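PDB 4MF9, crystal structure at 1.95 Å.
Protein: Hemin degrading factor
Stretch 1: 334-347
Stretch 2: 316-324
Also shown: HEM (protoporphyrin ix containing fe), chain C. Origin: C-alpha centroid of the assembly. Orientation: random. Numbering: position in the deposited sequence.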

# COMPACT_ATOMS: atom_id res chain seq x y z
N VAL A 334 2.64 -8.10 0.70
CA VAL A 334 1.38 -8.27 0.09
C VAL A 334 0.60 -9.40 0.75
O VAL A 334 1.21 -10.26 1.26
CB VAL A 334 1.58 -8.61 -1.38
CG1 VAL A 334 2.41 -9.85 -1.51
CG2 VAL A 334 0.28 -8.71 -2.13
N GLN A 335 -0.71 -9.34 0.75
CA GLN A 335 -1.54 -10.40 1.28
C GLN A 335 -2.58 -10.76 0.25
O GLN A 335 -3.10 -9.90 -0.37
CB GLN A 335 -2.32 -9.96 2.50
CG GLN A 335 -1.57 -9.71 3.77
CD GLN A 335 -2.53 -9.18 4.85
OE1 GLN A 335 -2.88 -9.88 5.78
NE2 GLN A 335 -2.98 -7.98 4.66
N LEU A 336 -2.89 -12.03 0.17
CA LEU A 336 -3.92 -12.51 -0.70
C LEU A 336 -5.07 -13.17 0.06
O LEU A 336 -4.82 -13.97 0.88
CB LEU A 336 -3.33 -13.49 -1.67
CG LEU A 336 -2.81 -12.88 -2.95
CD1 LEU A 336 -1.65 -12.02 -2.61
CD2 LEU A 336 -2.45 -13.98 -3.90
N PHE A 337 -6.29 -12.83 -0.30
CA PHE A 337 -7.44 -13.56 0.21
C PHE A 337 -8.29 -13.95 -0.99
O PHE A 337 -7.98 -13.57 -2.13
CB PHE A 337 -8.30 -12.69 1.14
CG PHE A 337 -7.58 -12.15 2.34
CD1 PHE A 337 -7.83 -12.67 3.61
CD2 PHE A 337 -6.68 -11.09 2.22
CE1 PHE A 337 -7.19 -12.17 4.73
CE2 PHE A 337 -6.03 -10.59 3.34
CZ PHE A 337 -6.29 -11.14 4.59
N GLY A 338 -9.37 -14.69 -0.73
CA GLY A 338 -10.38 -14.91 -1.74
C GLY A 338 -11.40 -13.79 -1.67
O GLY A 338 -11.59 -13.17 -0.62
N ALA A 339 -12.04 -13.49 -2.79
CA ALA A 339 -13.05 -12.44 -2.78
C ALA A 339 -14.25 -12.88 -1.95
O ALA A 339 -14.74 -14.00 -2.11
CB ALA A 339 -13.46 -12.10 -4.21
N ARG A 340 -14.75 -12.00 -1.11
CA ARG A 340 -15.82 -12.28 -0.19
C ARG A 340 -16.51 -11.01 0.37
O ARG A 340 -15.86 -10.06 0.66
CB ARG A 340 -15.22 -13.15 0.92
CG ARG A 340 -15.88 -13.18 2.26
CD ARG A 340 -15.01 -13.99 3.22
NE ARG A 340 -14.41 -13.18 4.28
CZ ARG A 340 -15.10 -12.66 5.27
NH1 ARG A 340 -16.37 -12.91 5.33
NH2 ARG A 340 -14.53 -11.96 6.21
N LYS A 341 -17.80 -11.11 0.64
CA LYS A 341 -18.54 -10.04 1.28
C LYS A 341 -18.71 -10.30 2.75
O LYS A 341 -18.93 -11.40 3.14
CB LYS A 341 -19.91 -9.95 0.69
CG LYS A 341 -19.92 -9.41 -0.70
CD LYS A 341 -20.01 -7.90 -0.69
CE LYS A 341 -21.27 -7.37 0.01
NZ LYS A 341 -22.43 -8.29 -0.11
N PRO A 342 -18.67 -9.29 3.56
CA PRO A 342 -18.82 -9.61 4.98
C PRO A 342 -20.19 -10.27 5.12
O PRO A 342 -21.09 -9.82 4.52
CB PRO A 342 -18.70 -8.23 5.64
CG PRO A 342 -18.24 -7.31 4.58
CD PRO A 342 -18.75 -7.86 3.29
N GLY A 343 -20.26 -11.37 5.84
CA GLY A 343 -21.42 -12.22 5.91
C GLY A 343 -21.37 -13.47 5.07
O GLY A 343 -22.06 -14.43 5.36
N GLU A 344 -20.54 -13.48 4.06
CA GLU A 344 -20.33 -14.67 3.32
C GLU A 344 -19.06 -15.34 3.83
O GLU A 344 -18.14 -14.70 4.28
CB GLU A 344 -20.24 -14.41 1.82
CG GLU A 344 -20.86 -13.14 1.29
CD GLU A 344 -20.68 -13.07 -0.19
OE1 GLU A 344 -19.57 -13.19 -0.69
OE2 GLU A 344 -21.68 -13.00 -0.88
N PRO A 345 -19.06 -16.65 3.77
CA PRO A 345 -17.88 -17.45 4.03
C PRO A 345 -16.97 -17.38 2.83
O PRO A 345 -17.44 -16.97 1.79
CB PRO A 345 -18.46 -18.85 4.14
CG PRO A 345 -19.61 -18.81 3.25
CD PRO A 345 -20.22 -17.49 3.50
N GLU A 346 -15.73 -17.79 2.92
CA GLU A 346 -14.86 -17.72 1.78
C GLU A 346 -15.29 -18.77 0.78
O GLU A 346 -16.00 -19.66 1.12
CB GLU A 346 -13.37 -17.81 2.17
CG GLU A 346 -12.81 -19.19 2.49
CD GLU A 346 -11.38 -19.19 2.96
OE1 GLU A 346 -10.71 -18.18 2.85
OE2 GLU A 346 -10.91 -20.20 3.48
N ARG A 347 -14.88 -18.62 -0.47
CA ARG A 347 -15.29 -19.52 -1.52
C ARG A 347 -14.43 -20.78 -1.55
O ARG A 347 -13.31 -20.74 -1.19
CB ARG A 347 -15.34 -18.83 -2.87
CG ARG A 347 -15.90 -17.44 -2.77
CD ARG A 347 -16.16 -16.72 -4.06
NE ARG A 347 -15.49 -17.24 -5.24
CZ ARG A 347 -15.97 -17.12 -6.46
NH1 ARG A 347 -17.07 -16.44 -6.70
NH2 ARG A 347 -15.33 -17.66 -7.44
CHA HEM C . -9.63 -7.59 5.51
CHB HEM C . -13.74 -6.02 3.77
CHC HEM C . -13.30 -2.06 6.47
CHD HEM C . -8.71 -3.20 7.21
C1A HEM C . -10.83 -7.54 4.87
C2A HEM C . -11.43 -8.60 4.13
C3A HEM C . -12.58 -8.16 3.68
C4A HEM C . -12.68 -6.83 4.07
CMA HEM C . -13.53 -8.94 2.83
CAA HEM C . -10.92 -9.98 3.93
CBA HEM C . -11.91 -11.14 4.21
CGA HEM C . -12.08 -11.23 5.68
O1A HEM C . -13.19 -11.35 6.20
O2A HEM C . -11.08 -11.17 6.35
C1B HEM C . -13.93 -4.80 4.41
C2B HEM C . -15.12 -4.09 4.19
C3B HEM C . -15.06 -2.98 4.93
C4B HEM C . -13.75 -3.03 5.62
CMB HEM C . -16.26 -4.54 3.31
CAB HEM C . -16.16 -1.98 4.97
CBB HEM C . -16.02 -0.70 5.18
C1C HEM C . -12.04 -2.01 6.93
C2C HEM C . -11.55 -1.03 7.77
C3C HEM C . -10.24 -1.34 7.99
C4C HEM C . -9.92 -2.52 7.27
CMC HEM C . -12.31 0.12 8.34
CAC HEM C . -9.34 -0.57 8.82
CBC HEM C . -8.08 -0.88 8.75
C1D HEM C . -8.58 -4.54 6.82
C2D HEM C . -7.33 -5.35 7.00
C3D HEM C . -7.62 -6.57 6.53
C4D HEM C . -9.01 -6.50 6.07
CMD HEM C . -5.99 -4.96 7.58
CAD HEM C . -6.69 -7.75 6.49
CBD HEM C . -7.05 -8.71 7.62
CGD HEM C . -6.08 -9.78 8.02
O1D HEM C . -6.54 -10.90 8.08
O2D HEM C . -4.91 -9.58 8.31
NA HEM C . -11.61 -6.45 4.82
NB HEM C . -13.13 -4.16 5.27
NC HEM C . -11.06 -2.87 6.67
ND HEM C . -9.52 -5.27 6.26
FE HEM C . -11.24 -4.75 5.85
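Stretch 2 (316-324) TDGIVTSWE

Stretch 2 enters as a loop, 316-319, and becomes an extended strand from Val-320 to Glu-324, running antiparallel to strand 334-338; the two axes cross at 153° and approach to 4.7 Å. Leu-336 and Trp-323 form the hydrogen-bonded pair: Leu-336 N donates to Trp-323 O (2.9 Å) and Trp-323 N to Leu-336 O (3.1 Å). The side chains share one face of the sheet, Leu-336 CB lying 4.4 Å from Trp-323 CB, and both have chi1 m; the indole, with chi2 26°, leads away from stretch 1. Gln-335 and Glu-324, the neighbouring non-hydrogen-bonded pair, occupy the other face.

Phe-337, chi1 m and chi2 -107°, brings its ring back over stretch 2. Ser-322 CB packs over one ring face, 3.7 Å from the ring centroid, and Phe-337 CE1 comes within 3.4 Å of Ser-322 CB; a small side chain suits so close an approach. Heme CAA lies over the opposite face, while Val-320 CG1 meets the ring edge, 3.6 Å from Phe-337 CD1. Val-320 is t, its branched side chain well suited to a strand.

Beyond the strand, Glu-346 (p, then t) reaches the start of strand 320-324, where its carboxylate accepts two hydrogen bonds: Thr-321 N to Glu-346 OE1, 2.8 Å, and Thr-321 OG1 to Glu-346 OE2, 2.7 Å. Thr-321, at m, thus offers backbone and hydroxyl to one acidic group.

Asp-317, also m, points toward stretch 1. Asp-317 OD1 takes a salt-bridge hydrogen bond from Arg-340 NH1 (2.9 Å) and a weak one from Gly-343 N (3.4 Å). Arg-340 is extended through chi1 and chi2, both t, and Arg-340 NH1 also donates to Glu-344 O (2.7 Å). Gly-343 lies in the type II turn 341-344 with phi 101°, where a CB would jam against the preceding carbonyl; Gly-318, phi 100°, is glycine-demanding likewise.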

# COMPACT_ATOMS: atom_id res chain seq x y z
N THR A 316 -16.53 -14.91 12.61
CA THR A 316 -17.96 -15.11 12.66
C THR A 316 -18.49 -15.66 11.37
O THR A 316 -19.47 -16.32 11.37
CB THR A 316 -18.72 -13.82 13.01
OG1 THR A 316 -18.30 -12.79 12.12
CG2 THR A 316 -18.40 -13.40 14.35
N ASP A 317 -17.85 -15.34 10.25
CA ASP A 317 -18.25 -15.87 8.95
C ASP A 317 -17.51 -17.16 8.64
O ASP A 317 -17.60 -17.69 7.53
CB ASP A 317 -18.01 -14.84 7.85
CG ASP A 317 -18.43 -13.43 8.25
OD1 ASP A 317 -17.74 -12.47 7.85
OD2 ASP A 317 -19.44 -13.30 8.98
N GLY A 318 -16.77 -17.66 9.63
CA GLY A 318 -16.03 -18.91 9.47
C GLY A 318 -14.55 -18.72 9.19
O GLY A 318 -14.03 -17.61 9.26
N ILE A 319 -13.84 -19.78 8.90
CA ILE A 319 -12.44 -19.67 8.61
C ILE A 319 -12.08 -18.82 7.38
O ILE A 319 -12.63 -18.98 6.38
CB ILE A 319 -11.85 -21.05 8.47
CG1 ILE A 319 -12.17 -21.84 9.75
CG2 ILE A 319 -10.40 -21.00 8.09
CD1 ILE A 319 -11.09 -21.94 10.76
N VAL A 320 -11.09 -17.97 7.54
CA VAL A 320 -10.58 -17.17 6.43
C VAL A 320 -9.14 -17.55 6.15
O VAL A 320 -8.29 -17.46 7.03
CB VAL A 320 -10.65 -15.64 6.70
CG1 VAL A 320 -9.98 -14.85 5.53
CG2 VAL A 320 -12.08 -15.19 6.88
N THR A 321 -8.87 -17.95 4.92
CA THR A 321 -7.52 -18.34 4.53
C THR A 321 -6.86 -17.24 3.70
O THR A 321 -7.49 -16.67 2.81
CB THR A 321 -7.56 -19.62 3.69
OG1 THR A 321 -8.38 -20.59 4.36
CG2 THR A 321 -6.16 -20.18 3.51
N SER A 322 -5.60 -16.96 3.99
CA SER A 322 -4.85 -15.93 3.28
C SER A 322 -3.42 -16.40 3.10
O SER A 322 -2.99 -17.32 3.80
CB SER A 322 -4.85 -14.62 4.08
OG SER A 322 -4.22 -14.82 5.33
N TRP A 323 -2.71 -15.80 2.16
CA TRP A 323 -1.26 -15.94 2.05
C TRP A 323 -0.65 -14.58 2.38
O TRP A 323 -1.15 -13.55 1.92
CB TRP A 323 -0.85 -16.34 0.63
CG TRP A 323 -1.07 -17.80 0.31
CD1 TRP A 323 -1.98 -18.64 0.90
CD2 TRP A 323 -0.35 -18.58 -0.64
NE1 TRP A 323 -1.87 -19.90 0.34
CE2 TRP A 323 -0.88 -19.88 -0.61
CE3 TRP A 323 0.68 -18.29 -1.55
CZ2 TRP A 323 -0.41 -20.90 -1.43
CZ3 TRP A 323 1.15 -19.30 -2.36
CH2 TRP A 323 0.61 -20.60 -2.29
N GLU A 324 0.40 -14.59 3.18
CA GLU A 324 1.03 -13.36 3.65
C GLU A 324 2.54 -13.44 3.41
O GLU A 324 3.22 -14.35 3.88
CB GLU A 324 0.66 -13.12 5.13
CG GLU A 324 -0.86 -13.17 5.34
CD GLU A 324 -1.34 -12.81 6.73
OE1 GLU A 324 -0.51 -12.48 7.60
OE2 GLU A 324 -2.57 -12.87 6.94